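Local structure of gram-negative insecticidal protein (Chromobacterium piscinae, 6FBM) at residues A[337-342]-A[452-457]; A[342-347]-A[358-363]; A[457-462]-A[487-492]; A[467-472]-A[481-486]. The protein kills insects, probably by membrane insertion through its MACPF domain, with a beta-tripod domain at the other end that may recognise the target. One frame throughout, in Å; residues are numbered along the deposited sequence.

Contact 1. Residues A[337-342]-A[452-457]; sequences ASEDLA and QNRVWW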
loop_
_atom_site.group_PDB
_atom_site.type_symbol
_atom_site.label_atom_id
_atom_site.label_comp_id
_atom_site.label_asym_id
_atom_site.label_seq_id
_atom_site.Cartn_x
_atom_site.Cartn_y
_atom_site.Cartn_z
ATOM N N ALA A 337 85.444 22.157 35.209
ATOM C CA ALA A 337 85.717 22.332 33.783
ATOM C C ALA A 337 86.312 23.726 33.597
ATOM O O ALA A 337 85.930 24.675 34.283
ATOM C CB ALA A 337 84.453 22.166 32.966
ATOM N N SER A 338 87.273 23.828 32.685
ATOM C CA SER A 338 87.967 25.094 32.434
ATOM C C SER A 338 86.915 26.116 32.080
ATOM O O SER A 338 86.809 27.166 32.738
ATOM C CB SER A 338 88.997 24.969 31.295
ATOM O OG SER A 338 89.802 23.802 31.478
ATOM N N GLU A 339 86.098 25.772 31.078
ATOM C CA GLU A 339 85.060 26.676 30.594
ATOM C C GLU A 339 83.829 26.715 31.487
ATOM O O GLU A 339 83.531 25.771 32.233
ATOM C CB GLU A 339 84.697 26.341 29.166
ATOM C CG GLU A 339 85.869 26.499 28.207
ATOM C CD GLU A 339 85.519 26.056 26.813
ATOM O OE1 GLU A 339 86.206 26.475 25.864
ATOM O OE2 GLU A 339 84.554 25.286 26.657
ATOM N N ASP A 340 83.158 27.856 31.450
ATOM C CA ASP A 340 81.904 28.062 32.150
ATOM C C ASP A 340 80.781 27.602 31.202
ATOM O O ASP A 340 80.866 27.784 29.989
ATOM C CB ASP A 340 81.691 29.551 32.474
ATOM C CG ASP A 340 82.649 30.109 33.525
ATOM O OD1 ASP A 340 82.997 29.401 34.491
ATOM O OD2 ASP A 340 82.995 31.321 33.397
ATOM N N LEU A 341 79.730 27.021 31.768
ATOM C CA LEU A 341 78.532 26.642 31.031
ATOM C C LEU A 341 77.329 27.088 31.820
ATOM O O LEU A 341 77.235 26.812 33.004
ATOM C CB LEU A 341 78.425 25.124 30.877
ATOM C CG LEU A 341 77.181 24.588 30.174
ATOM C CD1 LEU A 341 77.110 25.111 28.749
ATOM C CD2 LEU A 341 77.209 23.072 30.199
ATOM N N ALA A 342 76.415 27.780 31.153
ATOM C CA ALA A 342 75.097 27.995 31.689
ATOM C C ALA A 342 74.082 27.589 30.601
ATOM O O ALA A 342 74.332 27.749 29.385
ATOM C CB ALA A 342 74.921 29.430 32.104
ATOM N N GLN A 452 78.685 23.307 14.458
ATOM C CA GLN A 452 79.519 24.527 14.456
ATOM C C GLN A 452 79.363 25.293 15.771
ATOM O O GLN A 452 78.583 24.898 16.633
ATOM C CB GLN A 452 79.110 25.426 13.284
ATOM C CG GLN A 452 79.206 24.745 11.929
ATOM C CD GLN A 452 78.701 25.621 10.776
ATOM O OE1 GLN A 452 78.251 26.753 10.967
ATOM N NE2 GLN A 452 78.747 25.062 9.567
ATOM N N ASN A 453 80.126 26.379 15.917
ATOM C CA ASN A 453 79.991 27.306 17.061
ATOM C C ASN A 453 79.893 26.610 18.395
ATOM O O ASN A 453 78.945 26.818 19.147
ATOM C CB ASN A 453 78.785 28.244 16.868
ATOM C CG ASN A 453 78.887 29.046 15.584
ATOM O OD1 ASN A 453 79.964 29.575 15.256
ATOM N ND2 ASN A 453 77.778 29.118 14.834
ATOM N N ARG A 454 80.891 25.775 18.683
ATOM C CA ARG A 454 80.963 25.041 19.948
ATOM C C ARG A 454 80.570 25.943 21.109
ATOM O O ARG A 454 81.017 27.087 21.196
ATOM C CB ARG A 454 82.373 24.517 20.178
ATOM C CG ARG A 454 82.531 23.574 21.372
ATOM C CD ARG A 454 83.961 23.109 21.488
ATOM N NE ARG A 454 84.836 24.224 21.850
ATOM C CZ ARG A 454 84.967 24.734 23.070
ATOM N NH1 ARG A 454 84.288 24.223 24.093
ATOM N NH2 ARG A 454 85.795 25.754 23.269
ATOM N N VAL A 455 79.716 25.431 21.981
ATOM C CA VAL A 455 79.291 26.172 23.154
ATOM C C VAL A 455 80.244 25.938 24.303
ATOM O O VAL A 455 80.598 26.882 25.010
ATOM C CB VAL A 455 77.879 25.756 23.591
ATOM C CG1 VAL A 455 77.445 26.520 24.854
ATOM C CG2 VAL A 455 76.887 25.982 22.444
ATOM N N TRP A 456 80.651 24.674 24.492
ATOM C CA TRP A 456 81.321 24.224 25.720
ATOM C C TRP A 456 81.806 22.773 25.575
ATOM O O TRP A 456 81.330 22.039 24.714
ATOM C CB TRP A 456 80.335 24.318 26.868
ATOM C CG TRP A 456 80.808 23.922 28.231
ATOM C CD1 TRP A 456 81.395 24.724 29.139
ATOM C CD2 TRP A 456 80.662 22.643 28.864
ATOM N NE1 TRP A 456 81.638 24.042 30.298
ATOM C CE2 TRP A 456 81.195 22.757 30.156
ATOM C CE3 TRP A 456 80.124 21.421 28.462
ATOM C CZ2 TRP A 456 81.221 21.694 31.060
ATOM C CZ3 TRP A 456 80.145 20.358 29.376
ATOM C CH2 TRP A 456 80.690 20.509 30.650
ATOM N N TRP A 457 82.805 22.416 26.371
ATOM C CA TRP A 457 83.231 21.034 26.589
ATOM C C TRP A 457 83.681 20.905 28.036
ATOM O O TRP A 457 83.894 21.910 28.718
ATOM C CB TRP A 457 84.362 20.560 25.648
ATOM C CG TRP A 457 85.474 21.546 25.360
ATOM C CD1 TRP A 457 85.963 22.523 26.189
ATOM C CD2 TRP A 457 86.257 21.623 24.158
ATOM N NE1 TRP A 457 86.965 23.222 25.569
ATOM C CE2 TRP A 457 87.174 22.695 24.322
ATOM C CE3 TRP A 457 86.274 20.895 22.954
ATOM C CZ2 TRP A 457 88.096 23.053 23.328
ATOM C CZ3 TRP A 457 87.173 21.259 21.972
ATOM C CH2 TRP A 457 88.072 22.336 22.158
#
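L341 lies across the indole of W456 at about a right angle, tying the loop between strands 326-331 and 342-346 to strand 450-457 of a second sheet in what is probably the beta-tripod domain. This is the tight half of the contact. W456 has CG anti to the backbone N (chi1 -179°), which starts the ring off toward the loop. L341 CB sits over the five-membered ring in a CH-pi contact, 3.5 Å from its centroid, and L341 CD2 lies 3.7 Å above the indole plane, over its centre. At the edge, in the ring plane, W456 NE1 gives a weak hydrogen bond to E339 O (3.2 Å). A337 CB touches W456 CZ2 at 3.8 Å, while M422 and L424 of strand 421-426 and L469 of strand 468-473 pack on L341 to complete this buried side.

The other half is polar and less deeply covered. E339 and R454 meet tip to tip in an end-on salt bridge, their planes only 13° apart. NH2 of R454 reaches OE1 of E339 at 2.7 Å and NH1 of R454 reaches OE2 at 2.8 Å, each on a syn lone pair. The W457 indole lies over a face of the R454 guanidinium, a cation-pi contact. A further, weak donor comes from the backbone: W457 N lies 3.4 Å from E339 OE2.

Contact 2. Residues A[342-347]-A[358-363]; sequences AVFNPS and FGQRNH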
loop_
_atom_site.group_PDB
_atom_site.type_symbol
_atom_site.label_atom_id
_atom_site.label_comp_id
_atom_site.label_asym_id
_atom_site.label_seq_id
_atom_site.Cartn_x
_atom_site.Cartn_y
_atom_site.Cartn_z
ATOM N N ALA A 342 76.415 27.780 31.153
ATOM C CA ALA A 342 75.097 27.995 31.689
ATOM C C ALA A 342 74.082 27.589 30.601
ATOM O O ALA A 342 74.332 27.749 29.385
ATOM C CB ALA A 342 74.921 29.430 32.104
ATOM N N VAL A 343 72.958 27.040 31.063
ATOM C CA VAL A 343 71.897 26.621 30.184
ATOM C C VAL A 343 70.601 27.232 30.628
ATOM O O VAL A 343 70.406 27.557 31.796
ATOM C CB VAL A 343 71.752 25.093 30.106
ATOM C CG1 VAL A 343 72.972 24.485 29.421
ATOM C CG2 VAL A 343 71.513 24.473 31.487
ATOM N N PHE A 344 69.716 27.407 29.665
ATOM C CA PHE A 344 68.469 28.104 29.886
ATOM C C PHE A 344 67.345 27.354 29.173
ATOM O O PHE A 344 67.502 26.966 28.016
ATOM C CB PHE A 344 68.569 29.569 29.389
ATOM C CG PHE A 344 69.552 30.413 30.153
ATOM C CD1 PHE A 344 70.931 30.281 29.951
ATOM C CD2 PHE A 344 69.110 31.356 31.054
ATOM C CE1 PHE A 344 71.830 31.042 30.654
ATOM C CE2 PHE A 344 70.010 32.153 31.759
ATOM C CZ PHE A 344 71.378 31.994 31.561
ATOM N N ASN A 345 66.243 27.149 29.888
ATOM C CA ASN A 345 65.004 26.658 29.327
ATOM C C ASN A 345 64.096 27.817 28.935
ATOM O O ASN A 345 64.038 28.810 29.642
ATOM C CB ASN A 345 64.243 25.819 30.345
ATOM C CG ASN A 345 64.957 24.563 30.710
ATOM O OD1 ASN A 345 65.839 24.110 30.002
ATOM N ND2 ASN A 345 64.585 24.002 31.827
ATOM N N PRO A 346 63.365 27.664 27.820
ATOM C CA PRO A 346 62.315 28.605 27.498
ATOM C C PRO A 346 61.064 28.260 28.280
ATOM O O PRO A 346 60.781 27.086 28.494
ATOM C CB PRO A 346 62.079 28.373 26.012
ATOM C CG PRO A 346 62.401 26.935 25.809
ATOM C CD PRO A 346 63.439 26.570 26.833
ATOM N N SER A 347 60.348 29.274 28.738
ATOM C CA SER A 347 59.095 29.049 29.438
ATOM C C SER A 347 58.057 28.742 28.420
ATOM O O SER A 347 57.999 29.399 27.385
ATOM C CB SER A 347 58.685 30.250 30.300
ATOM O OG SER A 347 59.515 30.344 31.441
ATOM N N PHE A 358 68.921 26.437 25.563
ATOM C CA PHE A 358 69.914 27.383 25.084
ATOM C C PHE A 358 71.182 27.241 25.933
ATOM O O PHE A 358 71.081 27.177 27.169
ATOM C CB PHE A 358 69.406 28.827 25.128
ATOM C CG PHE A 358 70.304 29.763 24.428
ATOM C CD1 PHE A 358 70.206 29.921 23.052
ATOM C CD2 PHE A 358 71.321 30.417 25.103
ATOM C CE1 PHE A 358 71.087 30.749 22.358
ATOM C CE2 PHE A 358 72.204 31.259 24.420
ATOM C CZ PHE A 358 72.073 31.422 23.055
ATOM N N GLY A 359 72.343 27.195 25.280
ATOM C CA GLY A 359 73.623 27.048 25.983
ATOM C C GLY A 359 74.568 28.225 25.823
ATOM O O GLY A 359 74.608 28.839 24.761
ATOM N N GLN A 360 75.347 28.512 26.865
ATOM C CA GLN A 360 76.288 29.640 26.906
ATOM C C GLN A 360 77.614 29.242 27.518
ATOM O O GLN A 360 77.638 28.543 28.537
ATOM C CB GLN A 360 75.776 30.684 27.864
ATOM C CG GLN A 360 74.992 31.775 27.224
ATOM C CD GLN A 360 73.887 32.235 28.112
ATOM O OE1 GLN A 360 72.729 31.932 27.856
ATOM N NE2 GLN A 360 74.231 32.986 29.147
ATOM N N ARG A 361 78.714 29.776 26.978
ATOM C CA ARG A 361 80.017 29.617 27.610
ATOM C C ARG A 361 80.275 30.674 28.686
ATOM O O ARG A 361 81.252 31.418 28.614
ATOM C CB ARG A 361 81.135 29.647 26.573
ATOM C CG ARG A 361 82.415 28.972 27.091
ATOM C CD ARG A 361 83.531 29.107 26.091
ATOM N NE ARG A 361 83.206 28.469 24.835
ATOM C CZ ARG A 361 83.927 28.592 23.719
ATOM N NH1 ARG A 361 85.045 29.323 23.694
ATOM N NH2 ARG A 361 83.531 27.974 22.613
ATOM N N ASN A 362 79.415 30.742 29.698
ATOM C CA ASN A 362 79.562 31.728 30.785
ATOM C C ASN A 362 78.672 31.333 31.978
ATOM O O ASN A 362 78.056 30.273 31.958
ATOM C CB ASN A 362 79.258 33.141 30.265
ATOM C CG ASN A 362 77.809 33.342 29.860
ATOM O OD1 ASN A 362 76.899 33.194 30.680
ATOM N ND2 ASN A 362 77.592 33.751 28.611
ATOM N N HIS A 363 78.637 32.180 33.011
ATOM C CA HIS A 363 77.850 31.953 34.239
ATOM C C HIS A 363 76.766 33.004 34.463
ATOM O O HIS A 363 76.231 33.095 35.563
ATOM C CB HIS A 363 78.756 31.952 35.479
ATOM C CG HIS A 363 79.421 30.641 35.770
ATOM N ND1 HIS A 363 79.199 29.496 35.027
ATOM C CD2 HIS A 363 80.280 30.289 36.760
ATOM C CE1 HIS A 363 79.915 28.507 35.531
ATOM N NE2 HIS A 363 80.573 28.960 36.585
#
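A342 and F344 on one strand pair with Q360 and F358 on the other, as the antiparallel hydrogen-bonded pairs of a three-stranded sheet in which 342-346 is the middle strand and 358-360 an outer one. Four backbone bonds form the first shell: A342 N to Q360 O at 3.0 Å, Q360 N to A342 O at 2.8 Å, and a reciprocal pair between F344 and F358. Between them V343 faces G359 as a non-hydrogen-bonded pair, and V343 CA passes 3.2 Å from F358 O in a CA-H...O contact.

On the face that carries F344, F358 and Q360, the Q360 chain bends at chi2 (145°), which directs CD, and crosses the F344 ring at about a right angle, its amide plane turned only 13° from the ring plane. Q360 OE1 comes within 3.1 Å of F344 CE1. The next shell holds that amide: Q360 NE2 donates to N362 OD1 (3.1 Å) and to V366 O, and OE1 accepts from D368 N. N362 OD1 is in turn bonded by A364 N, and the inverse gamma turn centred on R361 brings N362 back beside Q360.

Hydrogen bonds on both ends of the buried Q360 amide should fix which way round it sits; its oxygen lies at the C-H edge of F358 and obliquely against F344, a mildly favourable electrostatic match.

Contact 3. Residues A[457-462]-A[487-492]; sequences WDKGTG and PNYNNP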
loop_
_atom_site.group_PDB
_atom_site.type_symbol
_atom_site.label_atom_id
_atom_site.label_comp_id
_atom_site.label_asym_id
_atom_site.label_seq_id
_atom_site.Cartn_x
_atom_site.Cartn_y
_atom_site.Cartn_z
ATOM N N TRP A 457 82.805 22.416 26.371
ATOM C CA TRP A 457 83.231 21.034 26.589
ATOM C C TRP A 457 83.681 20.905 28.036
ATOM O O TRP A 457 83.894 21.910 28.718
ATOM C CB TRP A 457 84.362 20.560 25.648
ATOM C CG TRP A 457 85.474 21.546 25.360
ATOM C CD1 TRP A 457 85.963 22.523 26.189
ATOM C CD2 TRP A 457 86.257 21.623 24.158
ATOM N NE1 TRP A 457 86.965 23.222 25.569
ATOM C CE2 TRP A 457 87.174 22.695 24.322
ATOM C CE3 TRP A 457 86.274 20.895 22.954
ATOM C CZ2 TRP A 457 88.096 23.053 23.328
ATOM C CZ3 TRP A 457 87.173 21.259 21.972
ATOM C CH2 TRP A 457 88.072 22.336 22.158
ATOM N N ASP A 458 83.828 19.671 28.498
ATOM C CA ASP A 458 84.076 19.417 29.909
ATOM C C ASP A 458 85.541 19.388 30.289
ATOM O O ASP A 458 85.855 19.142 31.443
ATOM C CB ASP A 458 83.404 18.096 30.334
ATOM C CG ASP A 458 84.188 16.860 29.909
ATOM O OD1 ASP A 458 84.485 16.741 28.711
ATOM O OD2 ASP A 458 84.477 16.011 30.755
ATOM N N LYS A 459 86.458 19.621 29.341
ATOM C CA LYS A 459 87.879 19.410 29.637
ATOM C C LYS A 459 88.353 20.315 30.785
ATOM O O LYS A 459 87.976 21.484 30.871
ATOM C CB LYS A 459 88.748 19.456 28.392
ATOM C CG LYS A 459 88.945 20.804 27.753
ATOM C CD LYS A 459 88.892 20.704 26.207
ATOM C CE LYS A 459 89.902 19.800 25.556
ATOM N NZ LYS A 459 90.158 20.241 24.124
ATOM N N GLY A 460 89.124 19.706 31.686
ATOM C CA GLY A 460 89.429 20.269 32.992
ATOM C C GLY A 460 88.702 19.576 34.129
ATOM O O GLY A 460 89.216 19.531 35.250
ATOM N N THR A 461 87.502 19.055 33.856
ATOM C CA THR A 461 86.688 18.368 34.884
ATOM C C THR A 461 87.361 17.085 35.414
ATOM O O THR A 461 87.259 16.753 36.599
ATOM C CB THR A 461 85.248 18.101 34.357
ATOM O OG1 THR A 461 84.329 17.903 35.447
ATOM C CG2 THR A 461 85.212 16.906 33.452
ATOM N N GLY A 462 88.063 16.387 34.509
ATOM C CA GLY A 462 88.706 15.112 34.811
ATOM C C GLY A 462 87.729 13.963 34.893
ATOM O O GLY A 462 87.836 13.129 35.780
ATOM N N PRO A 487 80.449 12.920 22.132
ATOM C CA PRO A 487 81.184 12.320 23.288
ATOM C C PRO A 487 82.739 12.367 23.194
ATOM O O PRO A 487 83.423 11.450 23.640
ATOM C CB PRO A 487 80.667 10.880 23.304
ATOM C CG PRO A 487 80.399 10.587 21.881
ATOM C CD PRO A 487 79.925 11.872 21.226
ATOM N N ASN A 488 83.286 13.457 22.668
ATOM C CA ASN A 488 84.717 13.622 22.439
ATOM C C ASN A 488 85.026 15.101 22.170
ATOM O O ASN A 488 84.107 15.922 22.019
ATOM C CB ASN A 488 85.167 12.765 21.255
ATOM C CG ASN A 488 84.490 13.168 19.944
ATOM O OD1 ASN A 488 84.524 14.344 19.539
ATOM N ND2 ASN A 488 83.849 12.195 19.282
ATOM N N TYR A 489 86.314 15.418 22.061
ATOM C CA TYR A 489 86.779 16.791 21.890
ATOM C C TYR A 489 87.173 17.112 20.457
ATOM O O TYR A 489 87.950 18.039 20.242
ATOM C CB TYR A 489 87.960 17.080 22.821
ATOM C CG TYR A 489 87.701 16.860 24.291
ATOM C CD1 TYR A 489 86.614 17.441 24.912
ATOM C CD2 TYR A 489 88.566 16.091 25.079
ATOM C CE1 TYR A 489 86.367 17.245 26.282
ATOM C CE2 TYR A 489 88.328 15.888 26.438
ATOM C CZ TYR A 489 87.221 16.479 27.031
ATOM O OH TYR A 489 86.975 16.302 28.372
ATOM N N ASN A 490 86.620 16.396 19.485
ATOM C CA ASN A 490 86.929 16.665 18.087
ATOM C C ASN A 490 86.481 18.087 17.725
ATOM O O ASN A 490 85.374 18.485 18.082
ATOM C CB ASN A 490 86.248 15.654 17.143
ATOM C CG ASN A 490 86.627 14.216 17.425
ATOM O OD1 ASN A 490 87.527 13.936 18.199
ATOM N ND2 ASN A 490 85.901 13.296 16.823
ATOM N N ASN A 491 87.340 18.825 17.005
ATOM C CA ASN A 491 87.156 20.259 16.722
ATOM C C ASN A 491 87.681 20.595 15.317
ATOM O O ASN A 491 88.875 20.837 15.168
ATOM C CB ASN A 491 87.897 21.078 17.795
ATOM C CG ASN A 491 87.706 22.596 17.658
ATOM O OD1 ASN A 491 86.983 23.088 16.793
ATOM N ND2 ASN A 491 88.364 23.343 18.537
ATOM N N PRO A 492 86.841 20.632 14.279
ATOM C CA PRO A 492 85.396 20.397 14.337
ATOM C C PRO A 492 85.052 18.903 14.366
ATOM O O PRO A 492 85.918 18.074 14.061
ATOM C CB PRO A 492 84.900 21.004 13.027
ATOM C CG PRO A 492 86.040 20.813 12.076
ATOM C CD PRO A 492 87.320 20.694 12.885
HETATM O O HOH W 1 90.071 19.214 21.198
#
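Y489 carries CG beside its backbone N and anti to the carbonyl carbon (chi1 -57°), while K459 holds CG between N and the carbonyl carbon (chi1 72°); with K459 bent again at chi2 and chi3, the lysine chain runs antiparallel to the tyrosine side chain. K459 CE lies over one face of the phenol, 4.0 Å from the centroid of the Y489 ring, in a CH-pi contact, and K459 CB touches Y489 CZ at 3.6 Å. W457 adds its CB obliquely to the same ring, 3.9 Å from Y489 CD1, and its indole carries K459 CD over one face.

At the tip of the phenol, Y489 OH donates to D458 OD1 at 2.6 Å, coming from above the carboxylate plane, 48° out of it. OD1 also takes V467 N, and W393 NE1 bonds weakly to OD2. Toward solvent, a water donates to Y489 O (2.6 Å) and weakly accepts from K459 NZ (3.1 Å). N491 ND2 stands 3.8 Å from W457 CH2.

Each loop has its own brace. Residues 458-461 make a type II turn closed by T461 N to D458 O, and N488 OD1 accepts from N490 N at 2.9 Å, forming an Asx turn. The contact thus ties the loop after strand 450-457 to the one after strand 484-486, at the surface beside the three-stranded sheet 450-457, 468-473, 484-486. With a hydroxyl and a backbone N-H both donating to one oxygen, the D458 carboxylate is probably held in its charged form.

Contact 4. Residues A[467-472]-A[481-486]; sequences VSLWQP and SCFAGV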
loop_
_atom_site.group_PDB
_atom_site.type_symbol
_atom_site.label_atom_id
_atom_site.label_comp_id
_atom_site.label_asym_id
_atom_site.label_seq_id
_atom_site.Cartn_x
_atom_site.Cartn_y
_atom_site.Cartn_z
ATOM N N VAL A 467 82.634 15.267 26.665
ATOM C CA VAL A 467 81.530 15.853 25.899
ATOM C C VAL A 467 81.868 17.238 25.415
ATOM O O VAL A 467 82.574 17.975 26.089
ATOM C CB VAL A 467 80.222 15.897 26.726
ATOM C CG1 VAL A 467 80.278 16.955 27.826
ATOM C CG2 VAL A 467 79.011 16.090 25.826
ATOM N N SER A 468 81.352 17.559 24.234
ATOM C CA SER A 468 81.377 18.902 23.676
ATOM C C SER A 468 79.976 19.232 23.139
ATOM O O SER A 468 79.365 18.410 22.459
ATOM C CB SER A 468 82.398 19.001 22.538
ATOM O OG SER A 468 83.671 18.523 22.937
ATOM N N LEU A 469 79.498 20.436 23.434
ATOM C CA LEU A 469 78.192 20.898 22.993
ATOM C C LEU A 469 78.353 21.754 21.741
ATOM O O LEU A 469 79.038 22.769 21.755
ATOM C CB LEU A 469 77.507 21.696 24.102
ATOM C CG LEU A 469 77.495 21.046 25.473
ATOM C CD1 LEU A 469 76.709 21.932 26.418
ATOM C CD2 LEU A 469 76.921 19.632 25.452
ATOM N N TRP A 470 77.691 21.331 20.675
ATOM C CA TRP A 470 77.793 21.938 19.364
ATOM C C TRP A 470 76.412 22.356 18.873
ATOM O O TRP A 470 75.409 21.733 19.221
ATOM C CB TRP A 470 78.393 20.917 18.387
ATOM C CG TRP A 470 79.847 20.625 18.621
ATOM C CD1 TRP A 470 80.381 19.598 19.363
ATOM C CD2 TRP A 470 80.961 21.368 18.119
ATOM N NE1 TRP A 470 81.750 19.663 19.345
ATOM C CE2 TRP A 470 82.131 20.742 18.589
ATOM C CE3 TRP A 470 81.084 22.510 17.322
ATOM C CZ2 TRP A 470 83.416 21.227 18.289
ATOM C CZ3 TRP A 470 82.368 22.980 16.996
ATOM C CH2 TRP A 470 83.514 22.335 17.486
ATOM N N GLN A 471 76.383 23.369 18.013
ATOM C CA GLN A 471 75.150 23.865 17.408
ATOM C C GLN A 471 74.892 23.084 16.124
ATOM O O GLN A 471 75.705 23.145 15.186
ATOM C CB GLN A 471 75.305 25.350 17.068
ATOM C CG GLN A 471 74.052 26.045 16.553
ATOM C CD GLN A 471 74.308 27.211 15.585
ATOM O OE1 GLN A 471 75.425 27.444 15.121
ATOM N NE2 GLN A 471 73.260 27.893 15.228
ATOM N N PRO A 472 73.760 22.355 16.055
ATOM C CA PRO A 472 73.482 21.636 14.827
ATOM C C PRO A 472 72.918 22.560 13.722
ATOM O O PRO A 472 72.428 23.677 13.988
ATOM C CB PRO A 472 72.468 20.602 15.279
ATOM C CG PRO A 472 71.673 21.333 16.309
ATOM C CD PRO A 472 72.666 22.194 17.030
ATOM N N SER A 481 69.111 27.287 17.827
ATOM C CA SER A 481 69.545 27.944 19.055
ATOM C C SER A 481 69.861 26.933 20.145
ATOM O O SER A 481 69.964 27.279 21.315
ATOM C CB SER A 481 68.447 28.894 19.527
ATOM O OG SER A 481 68.015 29.711 18.470
ATOM N N CYS A 482 70.030 25.681 19.757
ATOM C CA CYS A 482 70.141 24.579 20.681
ATOM C C CYS A 482 71.485 23.897 20.487
ATOM O O CYS A 482 72.283 24.288 19.607
ATOM C CB CYS A 482 68.972 23.630 20.412
ATOM S SG CYS A 482 67.347 24.361 20.826
ATOM N N PHE A 483 71.740 22.882 21.308
ATOM C CA PHE A 483 72.994 22.158 21.207
ATOM C C PHE A 483 72.817 20.654 21.166
ATOM O O PHE A 483 71.739 20.146 21.434
ATOM C CB PHE A 483 73.949 22.565 22.328
ATOM C CG PHE A 483 73.369 22.463 23.687
ATOM C CD1 PHE A 483 72.681 23.532 24.227
ATOM C CD2 PHE A 483 73.537 21.317 24.448
ATOM C CE1 PHE A 483 72.146 23.454 25.504
ATOM C CE2 PHE A 483 73.027 21.238 25.728
ATOM C CZ PHE A 483 72.333 22.299 26.255
ATOM N N ALA A 484 73.888 19.965 20.798
ATOM C CA ALA A 484 73.942 18.521 20.808
ATOM C C ALA A 484 75.301 18.127 21.346
ATOM O O ALA A 484 76.303 18.692 20.924
ATOM C CB ALA A 484 73.781 17.997 19.398
ATOM N N GLY A 485 75.344 17.187 22.276
ATOM C CA GLY A 485 76.587 16.621 22.764
ATOM C C GLY A 485 77.249 15.635 21.801
ATOM O O GLY A 485 76.605 14.741 21.242
ATOM N N VAL A 486 78.547 15.805 21.617
ATOM C CA VAL A 486 79.409 14.831 20.954
ATOM C C VAL A 486 80.304 14.258 22.045
ATOM O O VAL A 486 80.887 15.025 22.807
ATOM C CB VAL A 486 80.269 15.520 19.869
ATOM C CG1 VAL A 486 81.108 14.524 19.126
ATOM C CG2 VAL A 486 79.383 16.258 18.863
#
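S468, L469 and W470 form a beta hairpin with A484, G485 and V486, the buried pairing of the middle strand with an outer strand in the three-stranded sheet 450-457, 468-473, 484-486. Two hydrogen-bonded pairs carry it. S468 and V486 exchange bonds of 2.9 Å between N and O, and W470 N meets A484 O at 3.0 Å while A484 N meets W470 O at 2.8 Å. L469 and G485 lie between them as a non-hydrogen-bonded pair.

On the side of L469, F483 lies just ahead of the strand, and L469 runs alongside it in the same direction; L469 CD1 sits over the F483 ring, 4.2 Å from its centroid, with M422 of strand 421-426 packing on both. On the other face W470, its CG anti to the carbonyl carbon (chi1 -71°), crosses V486 obliquely, bringing CD1 to 3.5 Å from V486 CG2. Past W470, P472 has no N-H to give, and its CD lies 3.3 Å from C482 O.

D420 OD2 takes G485 N, S468 OG bonds N488 O and Q471 NE2 bonds S480 O. Between the segments all hydrogen bonds are backbone to backbone and side chains meet through carbon, a largely hydrophobic seam.

How the contacts relate
All four contacts lie far out from the chain's centre, in the probable beta-tripod part. Contact 2 pairs strands 342-346 and 358-360 of the sheet that also includes 326-331; it is nested within the loop closed by contact 1 and shares A342 with it, centres 11 Å apart. Contact 1 bridges to the sheet 450-457, 468-473, 484-486. Both close before contacts 3 and 4 open, and contact 4, inside that second sheet, is nested within the loop closed by contact 3. Contact 1 shares W457 with contact 3; its centre is about 9 Å from those of contacts 3 and 4. Contacts 2 and 4 also touch, F483 and S481 against V343, F358 and G359, so the two sheets are joined at more than one place.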